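Local coordinates for protein alpha-fucosidase GH29 (Fusarium graminearum, PDB 4PSR) that hydrolyses alpha-L-fucosides as a family GH29 glycosidase, probably releasing fucose from the carbohydrate chains of glycoproteins, at residues A124-G129 / A169-Y174; I223-S228 / V267-K272; Y271-H276 / A283-E288. All coordinates share one frame; numbering follows the deposited sequence. Where two conformers were deposited one is given.

In the fold
The three contacts follow one another round the parallel eight-stranded barrel, joining strands 119-125 to 165-170 (contact 1), 222-225 to 268-272 (contact 2) and 268-272 to 284-287 (contact 3). All three reach the bound beta-L-fucose. Contacts 1 and 2, about 11 Å apart by centres, are joined by H171 ND1 and D226 OD2, 2.9 Å apart in a probable hydrogen bond. Contacts 2 and 3 are closer, about 7 Å between centres, and share Y271 and K272; T269 O and V284 N, 2.9 Å apart, probably also bond there. Contacts 1 and 3, about 16 Å apart by centres, do not touch (nearest atoms about 6 Å), contact 3 reaching the fucose through K272.

Contact 1 of 3, residues A124-G129 / A169-Y174; sequences AEHHDG and AMHQAY. With FUL (beta-L-fucopyranose), chain M.
H126 sets its CD2 over the centre of the H171 ring, 3.2 Å above its plane. The two rings are tilted by 44°, so the pair is neither a parallel stack nor edge-to-face. H127 is gripped at both nitrogens. Its ND1 donates to H171 O at 2.9 Å, in the carbonyl plane and on a lone pair, while NE2 at the other end of the ring bonds FUL O2, also at 2.9 Å. With both partners at its edge, the imidazole is held against rotation. Y174 covers one face of it: CG lies anti to the backbone N (chi1 -176°), and CD2 sits 3.7 Å above the centre of H127, the phenol presenting its edge. H126 NE2 bonds FUL O4 at 3.0 Å and FUL O3 weakly. H171 turns its ND1 to D226, which fixes the ring that H126 leans on.

Earlier along the two strands, A124 N bonds A169 O and H171 N bonds E125 O, both at 2.8 Å. E125, extended on the M170 face of the sheet, lays OE2 3.6 Å from Q172 CB and forms a salt bridge with K210. This is a beta-alpha-beta unit of a TIM barrel, whose C-terminal strand ends line the sugar site.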
loop_
_atom_site.group_PDB
_atom_site.type_symbol
_atom_site.label_atom_id
_atom_site.label_comp_id
_atom_site.label_asym_id
_atom_site.label_seq_id
_atom_site.Cartn_x
_atom_site.Cartn_y
_atom_site.Cartn_z
ATOM N N ALA A 124 11.839 9.029 5.695
ATOM C CA ALA A 124 12.553 9.881 6.650
ATOM C C ALA A 124 13.856 9.232 7.098
ATOM O O ALA A 124 14.823 9.940 7.427
ATOM C CB ALA A 124 11.693 10.196 7.855
ATOM N N GLU A 125 13.883 7.894 7.152
ATOM C CA GLU A 125 15.125 7.166 7.458
ATOM C C GLU A 125 14.964 5.786 6.836
ATOM O O GLU A 125 13.995 5.091 7.161
ATOM C CB GLU A 125 15.373 7.054 8.949
ATOM C CG GLU A 125 16.662 6.269 9.227
ATOM C CD GLU A 125 17.154 6.315 10.643
ATOM O OE1 GLU A 125 16.670 7.113 11.443
ATOM O OE2 GLU A 125 18.056 5.481 10.957
ATOM N N HIS A 126 15.889 5.415 5.960
ATOM C CA HIS A 126 15.871 4.079 5.370
ATOM C C HIS A 126 16.672 3.119 6.280
ATOM O O HIS A 126 16.643 3.285 7.480
ATOM C CB HIS A 126 16.352 4.154 3.913
ATOM C CG HIS A 126 15.948 2.980 3.099
ATOM N ND1 HIS A 126 16.832 1.967 2.795
ATOM C CD2 HIS A 126 14.749 2.602 2.604
ATOM C CE1 HIS A 126 16.199 1.036 2.098
ATOM N NE2 HIS A 126 14.931 1.393 1.978
ATOM N N HIS A 127 17.342 2.107 5.712
ATOM C CA HIS A 127 18.124 1.144 6.496
ATOM C C HIS A 127 19.550 1.641 6.800
ATOM O O HIS A 127 20.252 0.983 7.575
ATOM C CB HIS A 127 18.326 -0.189 5.735
ATOM C CG HIS A 127 17.085 -0.911 5.282
ATOM N ND1 HIS A 127 15.936 -1.067 6.041
ATOM C CD2 HIS A 127 16.873 -1.599 4.132
ATOM C CE1 HIS A 127 15.082 -1.824 5.366
ATOM N NE2 HIS A 127 15.612 -2.143 4.201
ATOM N N ASP A 128 19.956 2.766 6.206
ATOM C CA ASP A 128 21.344 3.210 6.163
ATOM C C ASP A 128 21.771 4.114 7.313
ATOM O O ASP A 128 22.864 4.683 7.272
ATOM C CB ASP A 128 21.624 3.928 4.853
ATOM C CG ASP A 128 20.896 5.267 4.735
ATOM O OD1 ASP A 128 19.853 5.452 5.411
ATOM O OD2 ASP A 128 21.373 6.130 3.958
ATOM N N GLY A 129 20.929 4.266 8.325
ATOM C CA GLY A 129 21.316 4.968 9.537
ATOM C C GLY A 129 21.292 6.494 9.538
ATOM O O GLY A 129 21.739 7.122 10.524
ATOM N N ALA A 169 7.879 7.350 6.101
ATOM C CA ALA A 169 8.408 5.974 6.060
ATOM C C ALA A 169 9.699 5.860 6.838
ATOM O O ALA A 169 10.629 6.679 6.720
ATOM C CB ALA A 169 8.583 5.497 4.612
ATOM N N MET A 170 9.741 4.801 7.656
ATOM C CA MET A 170 10.829 4.514 8.575
ATOM C C MET A 170 11.276 3.072 8.380
ATOM O O MET A 170 10.455 2.159 8.480
ATOM C CB MET A 170 10.364 4.721 10.003
ATOM C CG MET A 170 9.946 6.143 10.332
ATOM S SD MET A 170 11.330 7.297 10.411
ATOM C CE MET A 170 12.014 6.824 12.017
ATOM N N HIS A 171 12.559 2.873 8.096
ATOM C CA HIS A 171 13.088 1.538 7.821
ATOM C C HIS A 171 14.306 1.238 8.735
ATOM O O HIS A 171 15.245 0.544 8.339
ATOM C CB HIS A 171 13.506 1.347 6.332
ATOM C CG HIS A 171 12.613 1.980 5.291
ATOM N ND1 HIS A 171 12.181 1.291 4.179
ATOM C CD2 HIS A 171 12.139 3.249 5.151
ATOM C CE1 HIS A 171 11.486 2.106 3.393
ATOM N NE2 HIS A 171 11.450 3.299 3.961
ATOM N N GLN A 172 14.245 1.729 9.970
ATOM C CA GLN A 172 15.442 1.795 10.806
ATOM C C GLN A 172 15.709 0.547 11.647
ATOM O O GLN A 172 16.749 0.466 12.293
ATOM C CB GLN A 172 15.486 3.097 11.619
ATOM C CG GLN A 172 14.746 3.158 12.940
ATOM C CD GLN A 172 13.232 3.253 12.867
ATOM O OE1 GLN A 172 12.624 2.954 11.831
ATOM N NE2 GLN A 172 12.600 3.660 13.971
ATOM N N ALA A 173 14.828 -0.444 11.583
ATOM C CA ALA A 173 15.089 -1.722 12.269
ATOM C C ALA A 173 16.172 -2.537 11.603
ATOM O O ALA A 173 17.036 -3.118 12.300
ATOM C CB ALA A 173 13.832 -2.535 12.367
ATOM N N TYR A 174 16.175 -2.650 10.277
ATOM C CA TYR A 174 17.144 -3.546 9.637
ATOM C C TYR A 174 18.563 -2.984 9.719
ATOM O O TYR A 174 19.562 -3.716 9.624
ATOM C CB TYR A 174 16.725 -3.859 8.196
ATOM C CG TYR A 174 17.580 -4.849 7.457
ATOM C CD1 TYR A 174 18.045 -6.014 8.069
ATOM C CD2 TYR A 174 17.857 -4.668 6.116
ATOM C CE1 TYR A 174 18.807 -6.912 7.373
ATOM C CE2 TYR A 174 18.630 -5.576 5.405
ATOM C CZ TYR A 174 19.085 -6.710 6.034
ATOM O OH TYR A 174 19.855 -7.586 5.281
HETATM C C1 FUL M . 11.937 -3.143 1.405
HETATM C C2 FUL M . 13.245 -2.389 1.538
HETATM O O2 FUL M . 14.345 -3.256 1.857
HETATM C C3 FUL M . 13.470 -1.712 0.212
HETATM O O3 FUL M . 14.715 -1.051 0.241
HETATM C C4 FUL M . 12.332 -0.746 -0.000
HETATM O O4 FUL M . 12.382 0.269 0.998
HETATM C C5 FUL M . 11.011 -1.503 0.056
HETATM C C6 FUL M . 9.805 -0.597 -0.070
HETATM O O5 FUL M . 10.861 -2.247 1.262
HETATM O O1 FUL M . 11.719 -3.867 2.589
#

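Contact 2 of 3, residues I223-S228 / V267-K272. With FUL (beta-L-fucopyranose), chain M.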
loop_
_atom_site.group_PDB
_atom_site.type_symbol
_atom_site.label_atom_id
_atom_site.label_comp_id
_atom_site.label_asym_id
_atom_site.label_seq_id
_atom_site.Cartn_x
_atom_site.Cartn_y
_atom_site.Cartn_z
ATOM N N ILE A 223 2.561 6.536 9.980
ATOM C CA ILE A 223 3.961 6.102 10.096
ATOM C C ILE A 223 4.080 4.712 9.474
ATOM O O ILE A 223 3.497 3.726 9.993
ATOM C CB ILE A 223 4.483 6.097 11.550
ATOM C CG1 ILE A 223 4.425 7.523 12.115
ATOM C CG2 ILE A 223 5.909 5.550 11.599
ATOM C CD1 ILE A 223 4.866 7.615 13.585
ATOM N N TRP A 224 4.815 4.635 8.374
ATOM C CA TRP A 224 5.032 3.404 7.623
ATOM C C TRP A 224 6.324 2.794 8.141
ATOM O O TRP A 224 7.328 3.497 8.293
ATOM C CB TRP A 224 5.123 3.806 6.157
ATOM C CG TRP A 224 5.356 2.774 5.091
ATOM C CD1 TRP A 224 4.451 2.398 4.130
ATOM C CD2 TRP A 224 6.569 2.085 4.774
ATOM N NE1 TRP A 224 5.025 1.528 3.247
ATOM C CE2 TRP A 224 6.319 1.301 3.616
ATOM C CE3 TRP A 224 7.843 2.029 5.362
ATOM C CZ2 TRP A 224 7.286 0.466 3.042
ATOM C CZ3 TRP A 224 8.810 1.186 4.790
ATOM C CH2 TRP A 224 8.517 0.420 3.641
ATOM N N ASN A 225 6.290 1.483 8.436
ATOM C CA ASN A 225 7.452 0.743 8.947
ATOM C C ASN A 225 7.874 -0.363 8.023
ATOM O O ASN A 225 7.019 -1.084 7.486
ATOM C CB ASN A 225 7.175 0.105 10.313
ATOM C CG ASN A 225 6.983 1.116 11.392
ATOM O OD1 ASN A 225 7.964 1.491 12.079
ATOM N ND2 ASN A 225 5.737 1.543 11.607
ATOM N N ASP A 226 9.177 -0.569 7.885
ATOM C CA ASP A 226 9.709 -1.701 7.149
ATOM C C ASP A 226 9.931 -2.903 8.083
ATOM O O ASP A 226 9.671 -2.822 9.263
ATOM C CB ASP A 226 11.013 -1.306 6.426
ATOM C CG ASP A 226 11.214 -2.038 5.120
ATOM O OD1 ASP A 226 10.515 -3.075 4.904
ATOM O OD2 ASP A 226 12.049 -1.612 4.319
ATOM N N PHE A 227 10.413 -3.983 7.483
ATOM C CA PHE A 227 10.567 -5.291 8.136
ATOM C C PHE A 227 11.654 -5.283 9.206
ATOM O O PHE A 227 12.315 -4.268 9.437
ATOM C CB PHE A 227 10.862 -6.373 7.086
ATOM C CG PHE A 227 12.289 -6.426 6.631
ATOM C CD1 PHE A 227 13.129 -7.430 7.066
ATOM C CD2 PHE A 227 12.812 -5.478 5.766
ATOM C CE1 PHE A 227 14.464 -7.491 6.657
ATOM C CE2 PHE A 227 14.145 -5.543 5.355
ATOM C CZ PHE A 227 14.972 -6.560 5.806
ATOM N N SER A 228 11.849 -6.441 9.837
ATOM C CA SER A 228 12.788 -6.646 10.961
ATOM C C SER A 228 12.230 -6.064 12.256
ATOM O O SER A 228 12.992 -5.803 13.199
ATOM C CB SER A 228 14.200 -6.146 10.662
ATOM O OG SER A 228 15.099 -6.686 11.638
ATOM N N VAL A 267 -4.692 8.452 13.588
ATOM C CA VAL A 267 -3.400 8.131 12.993
ATOM C C VAL A 267 -3.344 6.677 12.601
ATOM O O VAL A 267 -4.125 5.838 13.077
ATOM C CB VAL A 267 -2.200 8.502 13.908
ATOM C CG1 VAL A 267 -2.258 9.988 14.223
ATOM C CG2 VAL A 267 -2.150 7.637 15.201
ATOM N N VAL A 268 -2.412 6.371 11.711
ATOM C CA VAL A 268 -2.239 5.024 11.171
ATOM C C VAL A 268 -0.790 4.617 11.249
ATOM O O VAL A 268 0.107 5.422 10.986
ATOM C CB VAL A 268 -2.657 4.986 9.691
ATOM C CG1 VAL A 268 -2.412 3.627 9.043
ATOM C CG2 VAL A 268 -4.115 5.384 9.556
ATOM N N THR A 269 -0.514 3.355 11.608
ATOM C CA THR A 269 0.816 2.822 11.377
ATOM C C THR A 269 0.741 1.529 10.564
ATOM O O THR A 269 -0.205 0.740 10.713
ATOM C CB THR A 269 1.611 2.637 12.702
ATOM O OG1 THR A 269 2.997 2.437 12.426
ATOM C CG2 THR A 269 1.071 1.475 13.538
ATOM N N THR A 270 1.668 1.382 9.629
ATOM C CA THR A 270 1.720 0.218 8.747
ATOM C C THR A 270 2.984 -0.607 9.039
ATOM O O THR A 270 3.970 -0.101 9.612
ATOM C CB THR A 270 1.695 0.589 7.221
ATOM O OG1 THR A 270 2.955 1.156 6.845
ATOM C CG2 THR A 270 0.580 1.565 6.870
ATOM N N TYR A 271 2.944 -1.876 8.681
ATOM C CA TYR A 271 4.102 -2.749 8.866
ATOM C C TYR A 271 4.020 -3.815 7.774
ATOM O O TYR A 271 2.929 -4.046 7.225
ATOM C CB TYR A 271 4.175 -3.349 10.289
ATOM C CG TYR A 271 3.108 -4.378 10.526
ATOM C CD1 TYR A 271 1.754 -4.055 10.478
ATOM C CD2 TYR A 271 3.470 -5.703 10.765
ATOM C CE1 TYR A 271 0.794 -5.010 10.636
ATOM C CE2 TYR A 271 2.512 -6.674 10.928
ATOM C CZ TYR A 271 1.180 -6.332 10.868
ATOM O OH TYR A 271 0.222 -7.325 11.000
ATOM N N LYS A 272 5.143 -4.444 7.442
ATOM C CA LYS A 272 5.139 -5.416 6.333
ATOM C C LYS A 272 4.289 -6.642 6.689
ATOM O O LYS A 272 4.364 -7.154 7.791
ATOM C CB LYS A 272 6.550 -5.804 5.904
ATOM C CG LYS A 272 7.332 -4.652 5.314
ATOM C CD LYS A 272 6.709 -4.160 3.989
ATOM C CE LYS A 272 7.525 -3.072 3.313
ATOM N NZ LYS A 272 8.778 -3.623 2.753
HETATM C C1 FUL M . 11.937 -3.143 1.405
HETATM C C2 FUL M . 13.245 -2.389 1.538
HETATM O O2 FUL M . 14.345 -3.256 1.857
HETATM C C3 FUL M . 13.470 -1.712 0.212
HETATM O O3 FUL M . 14.715 -1.051 0.241
HETATM C C4 FUL M . 12.332 -0.746 -0.000
HETATM O O4 FUL M . 12.382 0.269 0.998
HETATM C C5 FUL M . 11.011 -1.503 0.056
HETATM C C6 FUL M . 9.805 -0.597 -0.070
HETATM O O5 FUL M . 10.861 -2.247 1.262
HETATM O O1 FUL M . 11.719 -3.867 2.589
HETATM O O HOH W 1 4.684 -0.778 5.962
HETATM O O HOH W 2 7.317 -4.463 9.234
#
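K272 and D226 come together obliquely beside the sugar. The lysine chain bends at chi2 and again at chi4 (71°), which places NZ 2.8 Å from D226 OD1 in a salt bridge and 2.9 Å from FUL O5. NZ approaches OD1 from above the carboxylate plane. F227 N donates to the same oxygen at 2.7 Å from the opposite face, and FUL O1 is a further donor to it. OD1 is thus heavily engaged, while OD2 goes to H171. The lysine charge would probably polarise the O5 lone pairs toward NZ, and the salt bridge helps hold the ammonium there.

Further down the lysine, CE rests 3.6 Å from W224 CZ2, where the indole crosses the chain; FUL C6 lies near the same part of the ring. T270 OG1 meets W224 from the other end, 3.3 Å from CD1, and donates a hydrogen bond to a water that donates to N225 O.

N225 turns its amide edge to the neighbouring strand. ND2 gives T270 O a bond of 3.1 Å lying in the amide plane, and N225 N supplies a second. I223 O likewise takes two donors, T270 N and T269 OG1, from opposite faces of its plane.

Strands 223-225 and 268-272, 11° apart, are adjacent parallel strands of the TIM barrel, whose C-terminal ends carry D226 and K272 to the fucose site. Outward, I223 and T269 pack on helix 246-263, I223 also on helix 200-218. Inward, W224 NE1 bonds D303 of strand 300-305 and the indole packs on D286 of strand 284-287.

Contact 3 of 3, residues Y271-H276 / A283-E288. With FUL (beta-L-fucopyranose), chain M; TRS (2-amino-2-hydroxymethyl-propane-1,3-diol), chain H.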
loop_
_atom_site.group_PDB
_atom_site.type_symbol
_atom_site.label_atom_id
_atom_site.label_comp_id
_atom_site.label_asym_id
_atom_site.label_seq_id
_atom_site.Cartn_x
_atom_site.Cartn_y
_atom_site.Cartn_z
ATOM N N TYR A 271 2.944 -1.876 8.681
ATOM C CA TYR A 271 4.102 -2.749 8.866
ATOM C C TYR A 271 4.020 -3.815 7.774
ATOM O O TYR A 271 2.929 -4.046 7.225
ATOM C CB TYR A 271 4.175 -3.349 10.289
ATOM C CG TYR A 271 3.108 -4.378 10.526
ATOM C CD1 TYR A 271 1.754 -4.055 10.478
ATOM C CD2 TYR A 271 3.470 -5.703 10.765
ATOM C CE1 TYR A 271 0.794 -5.010 10.636
ATOM C CE2 TYR A 271 2.512 -6.674 10.928
ATOM C CZ TYR A 271 1.180 -6.332 10.868
ATOM O OH TYR A 271 0.222 -7.325 11.000
ATOM N N LYS A 272 5.143 -4.444 7.442
ATOM C CA LYS A 272 5.139 -5.416 6.333
ATOM C C LYS A 272 4.289 -6.642 6.689
ATOM O O LYS A 272 4.364 -7.154 7.791
ATOM C CB LYS A 272 6.550 -5.804 5.904
ATOM C CG LYS A 272 7.332 -4.652 5.314
ATOM C CD LYS A 272 6.709 -4.160 3.989
ATOM C CE LYS A 272 7.525 -3.072 3.313
ATOM N NZ LYS A 272 8.778 -3.623 2.753
ATOM N N HIS A 273 3.487 -7.088 5.724
ATOM C CA HIS A 273 2.496 -8.150 5.908
ATOM C C HIS A 273 3.054 -9.407 6.557
ATOM O O HIS A 273 2.423 -9.985 7.427
ATOM C CB HIS A 273 1.842 -8.484 4.550
ATOM C CG HIS A 273 0.989 -9.720 4.564
ATOM N ND1 HIS A 273 1.270 -10.830 3.797
ATOM C CD2 HIS A 273 -0.145 -10.008 5.244
ATOM C CE1 HIS A 273 0.347 -11.754 4.006
ATOM N NE2 HIS A 273 -0.521 -11.285 4.881
ATOM N N HIS A 274 4.231 -9.807 6.128
ATOM C CA HIS A 274 4.846 -11.072 6.573
ATOM C C HIS A 274 5.506 -10.947 7.952
ATOM O O HIS A 274 5.834 -11.942 8.588
ATOM C CB HIS A 274 5.867 -11.515 5.546
ATOM C CG HIS A 274 7.051 -10.606 5.428
ATOM N ND1 HIS A 274 8.203 -10.792 6.165
ATOM C CD2 HIS A 274 7.264 -9.507 4.666
ATOM C CE1 HIS A 274 9.081 -9.854 5.851
ATOM N NE2 HIS A 274 8.538 -9.066 4.941
ATOM N N ASP A 275 5.700 -9.719 8.403
ATOM C CA ASP A 275 6.371 -9.422 9.664
ATOM C C ASP A 275 5.382 -9.627 10.813
ATOM O O ASP A 275 4.165 -9.385 10.697
ATOM C CB ASP A 275 6.863 -7.955 9.583
ATOM C CG ASP A 275 7.829 -7.532 10.692
ATOM O OD1 ASP A 275 7.819 -8.105 11.807
ATOM O OD2 ASP A 275 8.655 -6.623 10.400
ATOM N N HIS A 276 5.889 -10.112 11.948
ATOM C CA HIS A 276 5.057 -10.397 13.104
ATOM C C HIS A 276 5.178 -9.301 14.167
ATOM O O HIS A 276 4.649 -9.417 15.264
ATOM C CB HIS A 276 5.451 -11.760 13.704
ATOM C CG HIS A 276 5.278 -12.903 12.754
ATOM N ND1 HIS A 276 4.041 -13.391 12.398
ATOM C CD2 HIS A 276 6.185 -13.638 12.075
ATOM C CE1 HIS A 276 4.194 -14.390 11.546
ATOM N NE2 HIS A 276 5.485 -14.556 11.327
ATOM N N ALA A 283 -2.558 -2.076 13.602
ATOM C CA ALA A 283 -1.665 -1.617 12.530
ATOM C C ALA A 283 -2.146 -2.201 11.217
ATOM O O ALA A 283 -2.789 -3.256 11.196
ATOM C CB ALA A 283 -0.228 -2.041 12.811
ATOM N N VAL A 284 -1.866 -1.513 10.117
ATOM C CA VAL A 284 -2.303 -1.915 8.790
ATOM C C VAL A 284 -1.230 -2.739 8.102
ATOM O O VAL A 284 -0.071 -2.322 8.024
ATOM C CB VAL A 284 -2.666 -0.659 7.943
ATOM C CG1 VAL A 284 -3.061 -1.061 6.529
ATOM C CG2 VAL A 284 -3.785 0.095 8.618
ATOM N N ASP A 285 -1.601 -3.914 7.602
ATOM C CA ASP A 285 -0.676 -4.782 6.868
ATOM C C ASP A 285 -0.311 -4.164 5.531
ATOM O O ASP A 285 -1.200 -3.732 4.768
ATOM C CB ASP A 285 -1.316 -6.160 6.557
ATOM C CG ASP A 285 -1.486 -7.058 7.764
ATOM O OD1 ASP A 285 -1.435 -6.596 8.913
ATOM O OD2 ASP A 285 -1.761 -8.253 7.497
ATOM N N ASP A 286 0.985 -4.140 5.219
ATOM C CA ASP A 286 1.505 -3.587 3.967
ATOM C C ASP A 286 2.063 -4.739 3.146
ATOM O O ASP A 286 3.099 -5.341 3.469
ATOM C CB ASP A 286 2.577 -2.547 4.295
ATOM C CG ASP A 286 3.125 -1.874 3.090
ATOM O OD1 ASP A 286 4.361 -1.591 3.086
ATOM O OD2 ASP A 286 2.357 -1.586 2.154
ATOM N N TRP A 287 1.331 -5.120 2.116
ATOM C CA TRP A 287 1.695 -6.260 1.295
ATOM C C TRP A 287 2.833 -5.976 0.367
ATOM O O TRP A 287 3.032 -4.832 -0.067
ATOM C CB TRP A 287 0.490 -6.675 0.457
ATOM C CG TRP A 287 -0.494 -7.486 1.229
ATOM C CD1 TRP A 287 -1.264 -7.065 2.259
ATOM C CD2 TRP A 287 -0.795 -8.869 1.044
ATOM N NE1 TRP A 287 -2.039 -8.094 2.732
ATOM C CE2 TRP A 287 -1.760 -9.217 2.003
ATOM C CE3 TRP A 287 -0.339 -9.852 0.158
ATOM C CZ2 TRP A 287 -2.291 -10.510 2.100
ATOM C CZ3 TRP A 287 -0.852 -11.139 0.274
ATOM C CH2 TRP A 287 -1.824 -11.448 1.221
ATOM N N GLU A 288 3.544 -7.049 0.009
ATOM C CA GLU A 288 4.626 -6.989 -0.965
ATOM C C GLU A 288 4.132 -6.429 -2.292
ATOM O O GLU A 288 2.965 -6.536 -2.622
ATOM C CB GLU A 288 5.201 -8.398 -1.184
ATOM C CG GLU A 288 4.226 -9.387 -1.793
ATOM C CD GLU A 288 4.609 -10.834 -1.511
ATOM O OE1 GLU A 288 5.821 -11.140 -1.488
ATOM O OE2 GLU A 288 3.693 -11.658 -1.296
HETATM C C1 FUL M . 11.937 -3.143 1.405
HETATM C C2 FUL M . 13.245 -2.389 1.538
HETATM O O2 FUL M . 14.345 -3.256 1.857
HETATM C C3 FUL M . 13.470 -1.712 0.212
HETATM O O3 FUL M . 14.715 -1.051 0.241
HETATM C C4 FUL M . 12.332 -0.746 -0.000
HETATM O O4 FUL M . 12.382 0.269 0.998
HETATM C C5 FUL M . 11.011 -1.503 0.056
HETATM C C6 FUL M . 9.805 -0.597 -0.070
HETATM O O5 FUL M . 10.861 -2.247 1.262
HETATM O O1 FUL M . 11.719 -3.867 2.589
HETATM C C TRS H . 0.545 -10.985 10.020
HETATM C C1 TRS H . 0.178 -11.162 11.487
HETATM C C2 TRS H . -0.711 -10.910 9.158
HETATM C C3 TRS H . 1.470 -12.136 9.600
HETATM N N TRS H . 1.302 -9.724 9.916
HETATM O O1 TRS H . 1.362 -10.958 12.234
HETATM O O2 TRS H . -1.575 -9.851 9.573
HETATM O O3 TRS H . 0.777 -13.365 9.538
#
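The H273 imidazole lies face to face on the six-membered ring of W287, centroids 3.8 Å apart and planes at 14°. W287 CZ2 sits over the rim of the imidazole, while H273 ND1 lies over the middle of the indole. H273 has two deposited conformers, so the stack, seen in one, is doubtful. In it, CG is anti to the backbone N (chi1 170°), and D285 OD2 lies at the ring edge, 3.3 Å from CD2. H273 CB makes a CH-pi contact over the five-membered ring of W287.

The Y271 ring runs beside D285, the two side chains pointing the same way with ring and carboxylate planes 89° apart. Its OH makes a weak hydrogen bond of 2.8 Å to D285 OD1, and D275 O lies in the ring plane at its edge. A283 CB touches CD1 at 3.7 Å. K272 and D286 also run side by side, CE 3.5 Å from D286 OD1.

A Tris molecule, probably from the crystallisation liquor, sits beside these groups: its amine bonds Y271 OH, H273 O and D275 O, and its O2 bonds D285 OD2 at 2.6 Å.

The backbones pair in parallel: Y271 N bonds V284 O, D286 N bonds Y271 O, and H273 N bonds D286 O. K272 to D275 form a type I turn, closed by D275 N to K272 O.

In the TIM barrel strand 284-287 lies between strands 268-272 and 300-305. On the latter side D286 OD2 bonds Q301, and W287 meets W300 edge-to-face; D286 also packs on W224.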